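Adenylyltransferase and sulfurtransferase uba4 (Chaetomium thermophilum, PDB 6YUB) probably adenylates and thiolates ubiquitin-like sulfur carriers for tRNA wobble-uridine thiolation and molybdenum cofactor synthesis, its ThiF-family adenylyltransferase domain forming this zinc-binding chain. Local coordinates at residues B[165-170]-B[183-188]; B[126-131]-B[148-153]. All blocks are in the same frame, centred on the assembly; numbering follows the deposited sequence. Where two conformers were deposited one is given.

Contact 1 of 2, residues B[165-170]-B[183-188]; sequences IVLNCP and PCYRCC. With ZN (zinc ion), chain E.
The ring of Y185 meets L167 at its edge. Methyl CD1 of L167 sits close to the ring plane, 3.8 Å from CD1 of Y185, and touches CB of Y185 as well. Beyond these segments, Y139 of helix 135-148 meets the ring edge-to-face, the F189 ring meets it with the planes about 60° apart, and its OH is hydrogen-bonded to R138.

CG of L167 is anti to its own carbonyl carbon (chi1 -58°), and from this branch point the two methyls go to different partners. CD2 lies beside the short helix, 3.9 Å from SG of C188 and near the carbonyl oxygens of P183 and C184. CD1 of I165 packs on the same sulfur, at 4.0 Å. An alanine in place of L167 would probably open a gap between the Y185 ring edge and the C188 sulfur and leave both less firmly packed.

One backbone bond joins the segments: N168 N donates to P183 O at 2.9 Å, with an N-H...O angle of 143°. Contact 1 thus sets the end of strand 161-167 against one CxxC half of a four-cysteine zinc site. C184 SG and C187 SG each bind the zinc ion at 2.3 Å, and C279 and C282 complete the site.

C184 is the N-cap of helix 185-188 and forms a capping box with C187. Both cysteines were deposited in two conformers. In the one described, C187 N donates to C184 SG at 3.6 Å, and C184 N to C187 SG at 3.5 Å. There each sulfur has an N-H beside the metal, which would probably stabilise negative charge on it. The side-chain amide of N168 is held elsewhere: ND2 is bonded to K150 O, and OD1 accepts from T172 N.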
loop_
_atom_site.group_PDB
_atom_site.type_symbol
_atom_site.label_atom_id
_atom_site.label_comp_id
_atom_site.label_asym_id
_atom_site.label_seq_id
_atom_site.Cartn_x
_atom_site.Cartn_y
_atom_site.Cartn_z
ATOM N N ILE B 165 -1.991 -10.252 7.937
ATOM C CA ILE B 165 -1.197 -11.390 8.383
ATOM C C ILE B 165 -1.913 -12.672 7.987
ATOM O O ILE B 165 -3.142 -12.755 8.037
ATOM C CB ILE B 165 -0.939 -11.331 9.908
ATOM C CG1 ILE B 165 0.037 -12.434 10.319
ATOM C CG2 ILE B 165 -2.248 -11.461 10.679
ATOM C CD1 ILE B 165 0.734 -12.165 11.633
ATOM N N VAL B 166 -1.128 -13.673 7.600
ATOM C CA VAL B 166 -1.622 -15.012 7.296
ATOM C C VAL B 166 -1.376 -15.892 8.514
ATOM O O VAL B 166 -0.248 -15.952 9.037
ATOM C CB VAL B 166 -0.937 -15.589 6.048
ATOM C CG1 VAL B 166 -1.487 -16.971 5.716
ATOM C CG2 VAL B 166 -1.110 -14.648 4.869
ATOM N N LEU B 167 -2.428 -16.570 8.972
ATOM C CA LEU B 167 -2.386 -17.321 10.219
ATOM C C LEU B 167 -2.796 -18.766 9.976
ATOM O O LEU B 167 -3.581 -19.067 9.069
ATOM C CB LEU B 167 -3.309 -16.689 11.275
ATOM C CG LEU B 167 -3.021 -15.232 11.634
ATOM C CD1 LEU B 167 -4.229 -14.589 12.307
ATOM C CD2 LEU B 167 -1.794 -15.140 12.531
ATOM N N ASN B 168 -2.258 -19.653 10.806
ATOM C CA ASN B 168 -2.626 -21.069 10.807
ATOM C C ASN B 168 -2.556 -21.658 9.403
ATOM O O ASN B 168 -3.429 -22.418 8.977
ATOM C CB ASN B 168 -4.016 -21.264 11.413
ATOM C CG ASN B 168 -4.311 -22.714 11.739
ATOM O OD1 ASN B 168 -3.423 -23.467 12.135
ATOM N ND2 ASN B 168 -5.571 -23.116 11.569
ATOM N N CYS B 169 -1.500 -21.305 8.673
ATOM C CA CYS B 169 -1.304 -21.785 7.309
ATOM C C CYS B 169 0.122 -22.295 7.178
ATOM O O CYS B 169 1.072 -21.517 7.385
ATOM C CB CYS B 169 -1.578 -20.668 6.298
ATOM S SG CYS B 169 -1.595 -21.220 4.577
ATOM N N PRO B 170 0.332 -23.591 6.868
ATOM C CA PRO B 170 -0.720 -24.619 6.754
ATOM C C PRO B 170 -1.310 -24.952 8.122
ATOM O O PRO B 170 -0.574 -24.949 9.106
ATOM C CB PRO B 170 0.014 -25.813 6.143
ATOM C CG PRO B 170 1.443 -25.633 6.551
ATOM C CD PRO B 170 1.674 -24.140 6.586
ATOM N N PRO B 183 1.333 -19.655 13.763
ATOM C CA PRO B 183 0.610 -19.084 14.902
ATOM C C PRO B 183 -0.854 -18.832 14.584
ATOM O O PRO B 183 -1.282 -18.812 13.427
ATOM C CB PRO B 183 1.343 -17.761 15.151
ATOM C CG PRO B 183 1.809 -17.352 13.786
ATOM C CD PRO B 183 2.132 -18.641 13.046
ATOM N N CYS B 184 -1.629 -18.644 15.654
ATOM C CA CYS B 184 -2.977 -18.114 15.548
ATOM C C CYS B 184 -2.947 -16.634 15.939
ATOM O O CYS B 184 -1.900 -16.081 16.296
ATOM C CB CYS B 184 -3.943 -18.910 16.424
ATOM S SG CYS B 184 -4.169 -18.229 18.058
ATOM N N TYR B 185 -4.111 -15.981 15.878
ATOM C CA TYR B 185 -4.155 -14.551 16.169
ATOM C C TYR B 185 -3.805 -14.261 17.626
ATOM O O TYR B 185 -3.235 -13.204 17.925
ATOM C CB TYR B 185 -5.534 -13.983 15.822
ATOM C CG TYR B 185 -5.592 -12.468 15.805
ATOM C CD1 TYR B 185 -5.139 -11.748 14.706
ATOM C CD2 TYR B 185 -6.105 -11.760 16.882
ATOM C CE1 TYR B 185 -5.191 -10.361 14.684
ATOM C CE2 TYR B 185 -6.161 -10.376 16.871
ATOM C CZ TYR B 185 -5.702 -9.683 15.772
ATOM O OH TYR B 185 -5.755 -8.307 15.759
ATOM N N ARG B 186 -4.134 -15.173 18.544
ATOM C CA ARG B 186 -3.763 -14.973 19.940
ATOM C C ARG B 186 -2.259 -15.134 20.134
ATOM O O ARG B 186 -1.650 -14.412 20.930
ATOM C CB ARG B 186 -4.520 -15.951 20.835
ATOM C CG ARG B 186 -5.990 -15.620 21.027
ATOM C CD ARG B 186 -6.683 -16.696 21.846
ATOM N NE ARG B 186 -8.134 -16.553 21.827
ATOM C CZ ARG B 186 -8.830 -15.807 22.680
ATOM N NH1 ARG B 186 -8.213 -15.124 23.635
ATOM N NH2 ARG B 186 -10.147 -15.745 22.574
ATOM N N CYS B 187 -1.643 -16.081 19.418
ATOM C CA CYS B 187 -0.197 -16.242 19.488
ATOM C C CYS B 187 0.524 -14.926 19.224
ATOM O O CYS B 187 1.604 -14.685 19.775
ATOM C CB CYS B 187 0.275 -17.289 18.475
ATOM S SG CYS B 187 -0.187 -18.991 18.826
ATOM N N CYS B 188 -0.057 -14.065 18.387
ATOM C CA CYS B 188 0.588 -12.824 17.987
ATOM C C CYS B 188 0.196 -11.643 18.868
ATOM O O CYS B 188 1.035 -10.778 19.146
ATOM C CB CYS B 188 0.241 -12.497 16.529
ATOM S SG CYS B 188 0.613 -13.797 15.335
HETATM ZN ZN ZN E . -2.455 -19.297 19.164
#

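Contact 2 of 2, residues B[126-131]-B[148-153]; sequences DVILDC and LGKPLV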
loop_
_atom_site.group_PDB
_atom_site.type_symbol
_atom_site.label_atom_id
_atom_site.label_comp_id
_atom_site.label_asym_id
_atom_site.label_seq_id
_atom_site.Cartn_x
_atom_site.Cartn_y
_atom_site.Cartn_z
ATOM N N ASP B 126 -12.499 -23.370 2.241
ATOM C CA ASP B 126 -11.103 -23.766 2.201
ATOM C C ASP B 126 -10.181 -22.713 2.805
ATOM O O ASP B 126 -9.289 -23.046 3.590
ATOM C CB ASP B 126 -10.672 -24.057 0.757
ATOM C CG ASP B 126 -11.503 -25.143 0.107
ATOM O OD1 ASP B 126 -11.908 -26.088 0.816
ATOM O OD2 ASP B 126 -11.751 -25.050 -1.114
ATOM N N VAL B 127 -10.382 -21.451 2.441
ATOM C CA VAL B 127 -9.573 -20.347 2.941
ATOM C C VAL B 127 -10.508 -19.286 3.498
ATOM O O VAL B 127 -11.529 -18.959 2.883
ATOM C CB VAL B 127 -8.673 -19.750 1.841
ATOM C CG1 VAL B 127 -7.935 -18.526 2.367
ATOM C CG2 VAL B 127 -7.701 -20.795 1.332
ATOM N N ILE B 128 -10.159 -18.748 4.663
ATOM C CA ILE B 128 -10.990 -17.772 5.358
ATOM C C ILE B 128 -10.298 -16.419 5.295
ATOM O O ILE B 128 -9.107 -16.313 5.595
ATOM C CB ILE B 128 -11.252 -18.177 6.821
ATOM C CG1 ILE B 128 -11.687 -19.638 6.915
ATOM C CG2 ILE B 128 -12.287 -17.263 7.432
ATOM C CD1 ILE B 128 -12.886 -19.988 6.082
ATOM N N LEU B 129 -11.041 -15.388 4.914
ATOM C CA LEU B 129 -10.563 -14.012 4.956
ATOM C C LEU B 129 -11.413 -13.245 5.958
ATOM O O LEU B 129 -12.644 -13.178 5.818
ATOM C CB LEU B 129 -10.624 -13.362 3.578
ATOM C CG LEU B 129 -9.456 -13.641 2.622
ATOM C CD1 LEU B 129 -9.343 -15.127 2.335
ATOM C CD2 LEU B 129 -9.622 -12.853 1.321
ATOM N N ASP B 130 -10.769 -12.688 6.978
ATOM C CA ASP B 130 -11.448 -11.840 7.952
ATOM C C ASP B 130 -11.393 -10.398 7.457
ATOM O O ASP B 130 -10.331 -9.766 7.484
ATOM C CB ASP B 130 -10.808 -11.964 9.333
ATOM C CG ASP B 130 -11.087 -10.755 10.213
ATOM O OD1 ASP B 130 -12.277 -10.452 10.457
ATOM O OD2 ASP B 130 -10.117 -10.094 10.642
ATOM N N CYS B 131 -12.529 -9.888 6.981
ATOM C CA CYS B 131 -12.663 -8.499 6.565
ATOM C C CYS B 131 -13.619 -7.719 7.467
ATOM O O CYS B 131 -14.185 -6.702 7.045
ATOM C CB CYS B 131 -13.131 -8.420 5.114
ATOM S SG CYS B 131 -12.112 -9.345 3.919
ATOM N N LEU B 148 -11.289 -25.654 13.537
ATOM C CA LEU B 148 -11.737 -26.335 12.333
ATOM C C LEU B 148 -10.625 -26.518 11.308
ATOM O O LEU B 148 -10.894 -26.970 10.190
ATOM C CB LEU B 148 -12.912 -25.576 11.703
ATOM C CG LEU B 148 -14.198 -25.525 12.535
ATOM C CD1 LEU B 148 -15.262 -24.700 11.829
ATOM C CD2 LEU B 148 -14.715 -26.931 12.831
ATOM N N GLY B 149 -9.389 -26.176 11.655
ATOM C CA GLY B 149 -8.265 -26.394 10.764
ATOM C C GLY B 149 -8.346 -25.627 9.459
ATOM O O GLY B 149 -8.321 -26.229 8.383
ATOM N N LYS B 150 -8.426 -24.300 9.541
ATOM C CA LYS B 150 -8.544 -23.459 8.364
ATOM C C LYS B 150 -7.417 -22.436 8.322
ATOM O O LYS B 150 -7.033 -21.902 9.368
ATOM C CB LYS B 150 -9.895 -22.713 8.348
ATOM C CG LYS B 150 -11.107 -23.605 8.509
ATOM C CD LYS B 150 -11.486 -24.272 7.198
ATOM C CE LYS B 150 -12.409 -25.459 7.438
ATOM N NZ LYS B 150 -13.270 -25.759 6.266
ATOM N N PRO B 151 -6.866 -22.147 7.143
ATOM C CA PRO B 151 -5.950 -21.007 7.020
ATOM C C PRO B 151 -6.725 -19.699 7.001
ATOM O O PRO B 151 -7.785 -19.589 6.374
ATOM C CB PRO B 151 -5.241 -21.262 5.683
ATOM C CG PRO B 151 -6.259 -21.993 4.869
ATOM C CD PRO B 151 -7.062 -22.841 5.851
ATOM N N LEU B 152 -6.181 -18.701 7.688
ATOM C CA LEU B 152 -6.858 -17.428 7.889
ATOM C C LEU B 152 -6.008 -16.286 7.359
ATOM O O LEU B 152 -4.831 -16.159 7.715
ATOM C CB LEU B 152 -7.162 -17.209 9.378
ATOM C CG LEU B 152 -7.652 -15.827 9.803
ATOM C CD1 LEU B 152 -8.974 -15.487 9.127
ATOM C CD2 LEU B 152 -7.793 -15.761 11.319
ATOM N N VAL B 153 -6.603 -15.460 6.505
ATOM C CA VAL B 153 -5.992 -14.211 6.058
ATOM C C VAL B 153 -6.777 -13.081 6.713
ATOM O O VAL B 153 -7.937 -12.833 6.364
ATOM C CB VAL B 153 -5.992 -14.086 4.531
ATOM C CG1 VAL B 153 -5.219 -12.850 4.094
ATOM C CG2 VAL B 153 -5.408 -15.345 3.893
#
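I128 and L152 are paired in parallel, as are L129 and V153. Three backbone hydrogen bonds hold the strands. I128 N donates to P151 O at 3.0 Å, V153 N to I128 O at 2.8 Å, and D130 N to V153 O at 2.9 Å. The CA-H groups of L152 and L129 add contacts to I128 O and V153 O.

The pairing closes the beta-alpha-beta unit of strand 127-130, helix 135-148 and strand 152-158, in the Rossmann-like part of the ThiF fold. The helix ends in a Schellman motif at G149, whose phi is positive.

Apolar contacts lie on both faces of the sheet. I128 CG2 meets L152 CD1 at 4.1 Å on the face packed against helix 135-148. CG of L152 is anti to the backbone N (chi1 170°), and its CD1 reaches I128 O at 3.6 Å. K150 packs its CB on I128 CG1, 3.8 Å away. On the other face L129 and V153 lie side by side, CG to CB 4.0 Å, with L129 against helix 208-228. V127 CG2 meets P151 CG, the two side chains crossing at about a right angle; CD of P151 lies 3.2 Å from D126 O.

Among the polar groups, K150 NZ is bonded to K123 O and W125 O. The D130 carboxylate is bonded to T132 OG1 through OD1 and to S154 OG through OD2.

In the fold
Both contacts are buried and meet in one mixed sheet, where strands 152-158 and 161-167 are neighbours. Contact 2 is nearer the centre of the chain and joins two parallel strands by regular backbone bonding and aliphatic packing. Contact 1 lies farther out, at the end of the next, antiparallel strand. There a strand end meets a short helix rather than another strand, and sulfur and metal chemistry takes the place of repeated backbone bonds. Residues 165-170 and 148-153 touch directly: L167 N is probably bonded to L152 O at 2.7 Å, and C169 packs on P151. Helix 135-148 touches both contacts.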